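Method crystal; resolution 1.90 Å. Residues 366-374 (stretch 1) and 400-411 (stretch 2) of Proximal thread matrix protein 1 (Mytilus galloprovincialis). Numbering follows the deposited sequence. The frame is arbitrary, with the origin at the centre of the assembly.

Stretch 1 366-374: ILLTDGQNN
Stretch 2 400-411: TGFLKSELINIA

Stretch 1 leaves a buried strand, Ile366 to Thr369, with phi/psi running from -113/114 to -142/149, and continues as loop. Asp370 turns at -116/12, Gly371 re-extends at -145/172, and Gln372 and Asn373 stay extended at -90/156 and -60/145. Stretch 2 begins as loop, with Gly401 at -92/-15 and Phe402 at -90/168. Leu403 (-117/125) is the N-cap, and the helix runs from Lys404 to Asn409 near -65/-40, with Ile410 closing it at -87/-30, before Ala411 leaves it at -69/157. The register has two anchors: Gly371 CA lies 4.1 Å from Phe402 CA, where the loops meet, whereas Leu367 CA and Leu407 CA stand 8.8 Å apart, leaving room for side chains between strand and helix. Together the stretches bury 424 Å².

The loop contact is built largely from backbone, and at Gly401 it depends on the absence of a side chain. Gly371 CA approaches Gly401 O at 3.4 Å, and Gly401 CA approaches Asp370 O at 3.4 Å, both as CA-H...O contacts. A CB on Gly401 would sit 2.5 Å from Asp370 O, a clash, so the bare backbone is what permits this approach. Water bridges the loops at two points: one molecule donates to Asp370 O (2.9 Å) and accepts from Gly401 N (2.7 Å), while another donates to Gln372 OE1 (2.8 Å) and Gly401 O (3.0 Å).

Glu406 supplies the direct hydrogen bond across the contact. Its CB points toward stretch 1, and chi angles of -62° (m), -176° (t) and -21° extend the carboxylate to receive Asn373 N at OE1, 2.9 Å away with an angle of 160°. A third water lies 2.9 Å from Glu406 OE1 and from Gly371 O, and accepts from Leu403 N at 2.9 Å. Beside this polar site, Leu403 (chi1 m, chi2 t) brings CD1 to 3.6 Å from Gln372 CB, so the aliphatic base of Gln372 (chi1 p) packs while its amide oxygen meets water.

Toward the strand, the contact becomes apolar. Leu367 (chi1 t, chi2 143°) and Ile410 (chi1 p, chi2 t) both point toward the other stretch, and their CD1 atoms meet at 3.6 Å. Leu407 (m, t) starts sideways but swings its end nearer, placing CD2 4.0 Å from Thr369 CG2. Threonine suits this buried junction: with chi1 t, its methyl packs against Leu407, while OG1 donates to Gly371 O at 3.0 Å and braces the turn. Phe402 (p, chi2 -88°) offers CB at 4.0 Å from Thr369 O, then leads its ring away.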

# COMPACT_ATOMS: atom_id res chain seq x y z
N ILE A 366 12.39 -7.53 1.40
CA ILE A 366 13.10 -6.57 0.59
C ILE A 366 13.83 -7.38 -0.47
O ILE A 366 14.73 -8.13 -0.16
CB ILE A 366 14.13 -5.79 1.40
CG1 ILE A 366 13.44 -5.03 2.53
CG2 ILE A 366 14.88 -4.83 0.50
CD1 ILE A 366 14.39 -4.45 3.54
N LEU A 367 13.42 -7.20 -1.72
CA LEU A 367 13.99 -7.93 -2.84
C LEU A 367 14.89 -7.03 -3.68
O LEU A 367 14.55 -5.88 -3.99
CB LEU A 367 12.88 -8.53 -3.71
CG LEU A 367 13.34 -9.48 -4.82
CD1 LEU A 367 12.35 -10.63 -4.99
CD2 LEU A 367 13.53 -8.74 -6.12
N LEU A 368 16.04 -7.58 -4.06
CA LEU A 368 17.02 -6.89 -4.89
C LEU A 368 17.40 -7.77 -6.09
O LEU A 368 17.78 -8.93 -5.91
CB LEU A 368 18.29 -6.59 -4.07
CG LEU A 368 18.29 -5.53 -2.96
CD1 LEU A 368 18.71 -6.09 -1.60
CD2 LEU A 368 19.24 -4.39 -3.39
N THR A 369 17.31 -7.23 -7.30
CA THR A 369 17.71 -7.99 -8.49
C THR A 369 18.41 -7.12 -9.55
O THR A 369 18.12 -5.93 -9.69
CB THR A 369 16.51 -8.67 -9.16
OG1 THR A 369 16.97 -9.58 -10.17
CG2 THR A 369 15.57 -7.64 -9.78
N ASP A 370 19.32 -7.76 -10.28
CA ASP A 370 19.99 -7.15 -11.42
C ASP A 370 19.63 -7.88 -12.73
O ASP A 370 20.25 -7.65 -13.75
CB ASP A 370 21.52 -7.12 -11.20
CG ASP A 370 22.25 -8.37 -11.77
OD1 ASP A 370 21.72 -9.51 -11.74
OD2 ASP A 370 23.40 -8.18 -12.24
N GLY A 371 18.62 -8.75 -12.70
CA GLY A 371 18.20 -9.47 -13.89
C GLY A 371 16.71 -9.72 -13.99
O GLY A 371 15.97 -9.49 -13.04
N GLN A 372 16.26 -10.23 -15.13
CA GLN A 372 14.85 -10.56 -15.29
C GLN A 372 14.58 -11.99 -14.85
O GLN A 372 15.48 -12.82 -14.83
CB GLN A 372 14.40 -10.34 -16.75
CG GLN A 372 14.79 -11.44 -17.71
CD GLN A 372 16.13 -11.20 -18.37
OE1 GLN A 372 17.09 -10.77 -17.72
NE2 GLN A 372 16.21 -11.47 -19.67
N ASN A 373 13.35 -12.29 -14.48
CA ASN A 373 13.00 -13.62 -14.01
C ASN A 373 13.28 -14.70 -15.06
O ASN A 373 13.09 -14.47 -16.26
CB ASN A 373 11.54 -13.70 -13.58
CG ASN A 373 11.26 -14.94 -12.73
OD1 ASN A 373 11.97 -15.21 -11.77
ND2 ASN A 373 10.23 -15.70 -13.09
N ASN A 374 13.69 -15.88 -14.59
CA ASN A 374 13.99 -17.00 -15.48
C ASN A 374 12.77 -17.85 -15.79
O ASN A 374 12.82 -18.76 -16.65
CB ASN A 374 15.14 -17.87 -14.94
CG ASN A 374 14.79 -18.62 -13.66
OD1 ASN A 374 13.70 -18.46 -13.09
ND2 ASN A 374 15.71 -19.46 -13.23
N THR A 400 21.03 -2.26 -15.59
CA THR A 400 20.20 -2.21 -16.79
C THR A 400 19.68 -3.60 -17.18
O THR A 400 19.08 -3.75 -18.23
CB THR A 400 20.97 -1.66 -18.01
OG1 THR A 400 22.07 -2.53 -18.32
CG2 THR A 400 21.49 -0.25 -17.74
N GLY A 401 19.93 -4.59 -16.34
CA GLY A 401 19.52 -5.95 -16.65
C GLY A 401 18.15 -6.38 -16.13
O GLY A 401 17.63 -7.40 -16.55
N PHE A 402 17.58 -5.61 -15.21
CA PHE A 402 16.30 -5.97 -14.63
C PHE A 402 15.15 -5.38 -15.44
O PHE A 402 15.35 -4.52 -16.32
CB PHE A 402 16.21 -5.47 -13.18
CG PHE A 402 16.13 -3.98 -13.07
CD1 PHE A 402 17.28 -3.22 -13.00
CD2 PHE A 402 14.91 -3.34 -13.07
CE1 PHE A 402 17.21 -1.83 -12.91
CE2 PHE A 402 14.83 -1.96 -13.00
CZ PHE A 402 15.99 -1.21 -12.93
N LEU A 403 13.94 -5.84 -15.14
CA LEU A 403 12.73 -5.30 -15.75
C LEU A 403 11.84 -4.67 -14.69
O LEU A 403 11.46 -5.31 -13.70
CB LEU A 403 11.95 -6.41 -16.45
CG LEU A 403 12.59 -7.00 -17.69
CD1 LEU A 403 11.81 -8.22 -18.14
CD2 LEU A 403 12.62 -5.95 -18.78
N LYS A 404 11.50 -3.41 -14.91
CA LYS A 404 10.73 -2.64 -13.94
C LYS A 404 9.30 -3.16 -13.80
O LYS A 404 8.68 -3.02 -12.74
CB LYS A 404 10.69 -1.16 -14.35
CG LYS A 404 10.06 -0.28 -13.30
CD LYS A 404 10.29 1.19 -13.55
CE LYS A 404 9.71 2.01 -12.40
NZ LYS A 404 9.73 3.47 -12.69
N SER A 405 8.77 -3.73 -14.87
CA SER A 405 7.45 -4.36 -14.85
C SER A 405 7.37 -5.43 -13.76
O SER A 405 6.39 -5.53 -13.03
CB SER A 405 7.18 -5.01 -16.21
OG SER A 405 8.35 -5.71 -16.61
N GLU A 406 8.43 -6.23 -13.67
CA GLU A 406 8.49 -7.31 -12.69
C GLU A 406 8.60 -6.76 -11.26
O GLU A 406 7.98 -7.30 -10.34
CB GLU A 406 9.66 -8.25 -13.02
CG GLU A 406 9.48 -8.94 -14.37
CD GLU A 406 10.55 -9.97 -14.72
OE1 GLU A 406 11.67 -9.96 -14.16
OE2 GLU A 406 10.25 -10.82 -15.60
N LEU A 407 9.38 -5.70 -11.09
CA LEU A 407 9.46 -5.03 -9.79
C LEU A 407 8.07 -4.56 -9.39
O LEU A 407 7.63 -4.76 -8.25
CB LEU A 407 10.41 -3.85 -9.84
CG LEU A 407 11.87 -4.12 -10.22
CD1 LEU A 407 12.63 -2.82 -10.18
CD2 LEU A 407 12.49 -5.18 -9.32
N ILE A 408 7.36 -3.97 -10.34
CA ILE A 408 6.03 -3.43 -10.08
C ILE A 408 5.06 -4.57 -9.75
O ILE A 408 4.24 -4.45 -8.85
CB ILE A 408 5.50 -2.59 -11.27
CG1 ILE A 408 6.26 -1.25 -11.37
CG2 ILE A 408 4.01 -2.32 -11.12
CD1 ILE A 408 6.06 -0.52 -12.72
N ASN A 409 5.18 -5.70 -10.45
CA ASN A 409 4.33 -6.84 -10.15
C ASN A 409 4.50 -7.39 -8.74
O ASN A 409 3.52 -7.80 -8.12
CB ASN A 409 4.55 -7.99 -11.13
CG ASN A 409 4.06 -7.67 -12.53
OD1 ASN A 409 3.35 -6.69 -12.75
ND2 ASN A 409 4.42 -8.52 -13.48
N ILE A 410 5.73 -7.43 -8.24
CA ILE A 410 5.95 -8.08 -6.96
C ILE A 410 5.76 -7.15 -5.77
O ILE A 410 5.41 -7.62 -4.71
CB ILE A 410 7.33 -8.77 -6.84
CG1 ILE A 410 8.44 -7.76 -6.71
CG2 ILE A 410 7.58 -9.71 -8.03
CD1 ILE A 410 9.76 -8.40 -6.27
N ALA A 411 6.02 -5.86 -5.94
CA ALA A 411 5.94 -4.93 -4.81
C ALA A 411 4.51 -4.73 -4.35
O ALA A 411 3.56 -4.93 -5.11
CB ALA A 411 6.56 -3.61 -5.17
O HOH W 1 21.33 -5.02 -14.09
O HOH W 2 13.54 -7.96 -13.24
O HOH W 3 19.31 -9.19 -18.23